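PDB 5T79: aldo-keto Reductase, OXIDOREDUCTASE from Salmonella typhimurium, which probably works as an NADPH-dependent oxidoreductase of the aldo-keto reductase family, studied for reducing 3-hydroxybutanal to 1,3-butanediol. Local coordinates for residues Y3-M13 and Q50-T58. Numbering follows the deposited sequence.
Sequences YQPDENRYHTM and QRAFDLGIT
Asp54, in the last turn of helix 42-54, takes both direct hydrogen bonds that join the N-terminal arm to this helix on one carboxylate oxygen. Its OD1 accepts from Tyr3 OH at 2.7 Å and from the backbone N of Asp6 at 2.9 Å, the two donors arriving from opposite faces of the carboxylate plane. A water joins the other oxygen, OD2, to Gln4 O, so the carboxylate is gripped from several directions and its rotation is probably fixed.

Flat and aliphatic groups pack beside this polar centre. The Gln50 amide lies nearly parallel to the Tyr3 ring, the planes 16° apart, and Gln50 CG sits over the face, 3.7 Å from the Tyr3 centroid. Arg9 CD lies over the Phe53 face in the same CH-pi manner, 4.0 Å from the Phe53 centroid, while Pro5 CB packs against Phe53 CE2. With its chain extended from CG to NE, Arg9 spans this ring; NH1 then turns back to Asp6 O (2.9 Å), and NH2 forms a salt bridge with Glu91.

Close packing against the backbone follows where the helix stops. Gly56, the C-prime residue of a Schellman motif, brings its CA to 3.2 Å from Arg9 O, and Met13 CE reaches Leu55 O.

The arm thus lies across the C-terminal end of helix 42-54 and the turn into strand 59-61 of the TIM barrel, with Met13 continuing onto strand 24-31 and helix 301-308.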
loop_
_atom_site.group_PDB
_atom_site.type_symbol
_atom_site.label_atom_id
_atom_site.label_comp_id
_atom_site.label_asym_id
_atom_site.label_seq_id
_atom_site.Cartn_x
_atom_site.Cartn_y
_atom_site.Cartn_z
ATOM N N TYR A 3 22.929 11.592 3.856
ATOM C CA TYR A 3 21.808 11.204 4.682
ATOM C C TYR A 3 22.171 10.257 5.807
ATOM O O TYR A 3 22.828 9.259 5.600
ATOM C CB TYR A 3 20.712 10.581 3.807
ATOM C CG TYR A 3 19.545 9.983 4.561
ATOM C CD1 TYR A 3 18.791 10.745 5.418
ATOM C CD2 TYR A 3 19.201 8.655 4.404
ATOM C CE1 TYR A 3 17.733 10.200 6.108
ATOM C CE2 TYR A 3 18.138 8.105 5.090
ATOM C CZ TYR A 3 17.401 8.885 5.933
ATOM O OH TYR A 3 16.351 8.361 6.627
ATOM N N GLN A 4 21.718 10.590 7.004
ATOM C CA GLN A 4 21.919 9.728 8.161
ATOM C C GLN A 4 20.538 9.475 8.783
ATOM O O GLN A 4 19.911 10.409 9.282
ATOM C CB GLN A 4 22.918 10.328 9.171
ATOM C CG GLN A 4 23.390 9.308 10.214
ATOM C CD GLN A 4 24.239 8.179 9.651
ATOM O OE1 GLN A 4 25.023 8.348 8.702
ATOM N NE2 GLN A 4 24.114 6.997 10.244
ATOM N N PRO A 5 20.014 8.241 8.713
ATOM C CA PRO A 5 18.695 7.974 9.305
ATOM C C PRO A 5 18.665 8.329 10.782
ATOM O O PRO A 5 19.671 8.169 11.482
ATOM C CB PRO A 5 18.505 6.466 9.101
ATOM C CG PRO A 5 19.442 6.101 8.031
ATOM C CD PRO A 5 20.611 7.010 8.173
ATOM N N ASP A 6 17.529 8.850 11.229
ATOM C CA ASP A 6 17.277 9.216 12.617
ATOM C C ASP A 6 17.494 7.981 13.492
ATOM O O ASP A 6 16.942 6.922 13.201
ATOM C CB ASP A 6 15.843 9.752 12.737
ATOM C CG ASP A 6 15.552 10.576 13.965
ATOM O OD1 ASP A 6 15.737 10.055 15.089
ATOM O OD2 ASP A 6 15.056 11.707 13.807
ATOM N N GLU A 7 18.318 8.107 14.536
ATOM C CA GLU A 7 18.664 6.990 15.422
ATOM C C GLU A 7 17.447 6.485 16.253
ATOM O O GLU A 7 17.451 5.334 16.698
ATOM C CB GLU A 7 19.848 7.364 16.341
ATOM C CG GLU A 7 19.622 8.589 17.217
ATOM C CD GLU A 7 20.742 8.987 18.164
ATOM O OE1 GLU A 7 21.567 8.118 18.534
ATOM O OE2 GLU A 7 20.765 10.172 18.571
ATOM N N ASN A 8 16.404 7.320 16.422
ATOM C CA ASN A 8 15.213 6.948 17.199
ATOM C C ASN A 8 14.042 6.515 16.307
ATOM O O ASN A 8 12.911 6.402 16.798
ATOM C CB ASN A 8 14.781 8.119 18.095
ATOM C CG ASN A 8 15.887 8.668 18.958
ATOM O OD1 ASN A 8 16.605 7.931 19.645
ATOM N ND2 ASN A 8 16.062 9.979 18.920
ATOM N N ARG A 9 14.315 6.190 15.028
ATOM C CA ARG A 9 13.261 5.831 14.070
ATOM C C ARG A 9 12.436 4.614 14.501
ATOM O O ARG A 9 11.256 4.555 14.173
ATOM C CB ARG A 9 13.819 5.604 12.644
ATOM C CG ARG A 9 14.774 4.402 12.460
ATOM C CD ARG A 9 15.536 4.556 11.148
ATOM N NE ARG A 9 16.549 3.518 10.920
ATOM C CZ ARG A 9 17.768 3.514 11.453
ATOM N NH1 ARG A 9 18.138 4.474 12.294
ATOM N NH2 ARG A 9 18.622 2.544 11.159
ATOM N N TYR A 10 13.032 3.659 15.238
ATOM C CA TYR A 10 12.267 2.469 15.627
ATOM C C TYR A 10 11.588 2.619 16.986
ATOM O O TYR A 10 10.878 1.708 17.406
ATOM C CB TYR A 10 13.184 1.231 15.617
ATOM C CG TYR A 10 13.731 0.947 14.234
ATOM C CD1 TYR A 10 12.875 0.706 13.165
ATOM C CD2 TYR A 10 15.102 0.972 13.985
ATOM C CE1 TYR A 10 13.361 0.493 11.886
ATOM C CE2 TYR A 10 15.605 0.748 12.700
ATOM C CZ TYR A 10 14.724 0.519 11.653
ATOM O OH TYR A 10 15.157 0.275 10.377
ATOM N N HIS A 11 11.760 3.763 17.653
ATOM C CA HIS A 11 11.220 3.935 19.004
ATOM C C HIS A 11 9.712 4.205 19.038
ATOM O O HIS A 11 9.038 3.670 19.920
ATOM C CB HIS A 11 11.981 5.035 19.768
ATOM C CG HIS A 11 13.444 4.740 19.985
ATOM N ND1 HIS A 11 14.294 5.685 20.539
ATOM C CD2 HIS A 11 14.165 3.628 19.696
ATOM C CE1 HIS A 11 15.490 5.116 20.577
ATOM N NE2 HIS A 11 15.464 3.885 20.068
ATOM N N THR A 12 9.186 5.026 18.134
ATOM C CA THR A 12 7.763 5.387 18.163
ATOM C C THR A 12 6.908 4.476 17.259
ATOM O O THR A 12 5.864 3.994 17.726
ATOM C CB THR A 12 7.572 6.871 17.785
ATOM O OG1 THR A 12 8.338 7.677 18.683
ATOM C CG2 THR A 12 6.099 7.322 17.843
ATOM N N MET A 13 7.323 4.264 15.981
ATOM C CA MET A 13 6.540 3.461 15.036
ATOM C C MET A 13 6.127 2.114 15.646
ATOM O O MET A 13 6.899 1.498 16.378
ATOM C CB MET A 13 7.307 3.250 13.731
ATOM C CG MET A 13 6.500 2.541 12.592
ATOM S SD MET A 13 4.832 3.170 12.197
ATOM C CE MET A 13 5.251 4.875 11.666
ATOM N N GLN A 50 13.171 10.173 2.925
ATOM C CA GLN A 50 14.011 10.346 4.113
ATOM C C GLN A 50 13.150 10.612 5.351
ATOM O O GLN A 50 13.442 10.065 6.418
ATOM C CB GLN A 50 15.024 11.492 3.899
ATOM C CG GLN A 50 16.123 11.109 2.891
ATOM C CD GLN A 50 17.140 12.215 2.724
ATOM O OE1 GLN A 50 17.172 13.157 3.493
ATOM N NE2 GLN A 50 18.038 12.094 1.759
ATOM N N ARG A 51 12.095 11.448 5.220
ATOM C CA ARG A 51 11.247 11.730 6.397
ATOM C C ARG A 51 10.508 10.454 6.842
ATOM O O ARG A 51 10.425 10.171 8.052
ATOM C CB ARG A 51 10.246 12.862 6.120
ATOM C CG ARG A 51 9.498 13.360 7.400
ATOM C CD ARG A 51 10.485 13.961 8.406
ATOM N NE ARG A 51 9.830 14.483 9.604
ATOM C CZ ARG A 51 10.170 14.176 10.854
ATOM N NH1 ARG A 51 11.150 13.310 11.091
ATOM N NH2 ARG A 51 9.533 14.730 11.875
ATOM N N ALA A 52 10.022 9.664 5.862
ATOM C CA ALA A 52 9.312 8.416 6.150
ATOM C C ALA A 52 10.206 7.454 6.953
ATOM O O ALA A 52 9.794 7.005 8.024
ATOM C CB ALA A 52 8.846 7.756 4.857
ATOM N N PHE A 53 11.430 7.160 6.458
ATOM C CA PHE A 53 12.339 6.227 7.147
ATOM C C PHE A 53 12.762 6.771 8.508
ATOM O O PHE A 53 12.823 5.995 9.451
ATOM C CB PHE A 53 13.562 5.903 6.284
ATOM C CG PHE A 53 14.410 4.751 6.791
ATOM C CD1 PHE A 53 13.830 3.527 7.119
ATOM C CD2 PHE A 53 15.794 4.870 6.877
ATOM C CE1 PHE A 53 14.629 2.452 7.554
ATOM C CE2 PHE A 53 16.585 3.799 7.326
ATOM C CZ PHE A 53 15.997 2.597 7.640
ATOM N N ASP A 54 12.978 8.108 8.637
ATOM C CA ASP A 54 13.303 8.748 9.931
ATOM C C ASP A 54 12.168 8.569 10.956
ATOM O O ASP A 54 12.435 8.560 12.161
ATOM C CB ASP A 54 13.608 10.254 9.763
ATOM C CG ASP A 54 14.978 10.558 9.147
ATOM O OD1 ASP A 54 15.793 9.611 8.989
ATOM O OD2 ASP A 54 15.223 11.727 8.802
ATOM N N LEU A 55 10.918 8.429 10.489
ATOM C CA LEU A 55 9.764 8.214 11.383
ATOM C C LEU A 55 9.442 6.712 11.563
ATOM O O LEU A 55 8.432 6.364 12.181
ATOM C CB LEU A 55 8.534 8.979 10.848
ATOM C CG LEU A 55 8.634 10.508 10.960
ATOM C CD1 LEU A 55 7.506 11.202 10.158
ATOM C CD2 LEU A 55 8.621 10.951 12.411
ATOM N N GLY A 56 10.311 5.846 11.042
ATOM C CA GLY A 56 10.169 4.396 11.181
ATOM C C GLY A 56 9.373 3.679 10.114
ATOM O O GLY A 56 9.087 2.484 10.252
ATOM N N ILE A 57 9.028 4.378 9.032
ATOM C CA ILE A 57 8.328 3.743 7.914
ATOM C C ILE A 57 9.373 2.966 7.100
ATOM O O ILE A 57 10.210 3.559 6.437
ATOM C CB ILE A 57 7.524 4.768 7.065
ATOM C CG1 ILE A 57 6.413 5.427 7.898
ATOM C CG2 ILE A 57 6.967 4.099 5.802
ATOM C CD1 ILE A 57 5.732 6.641 7.192
ATOM N N THR A 58 9.342 1.632 7.194
ATOM C CA THR A 58 10.324 0.753 6.544
ATOM C C THR A 58 9.788 0.165 5.234
ATOM O O THR A 58 10.517 -0.546 4.541
ATOM C CB THR A 58 10.660 -0.406 7.524
ATOM O OG1 THR A 58 9.430 -1.059 7.837
ATOM C CG2 THR A 58 11.276 0.084 8.838
HETATM O O HOH W 1 17.846 12.081 9.243
#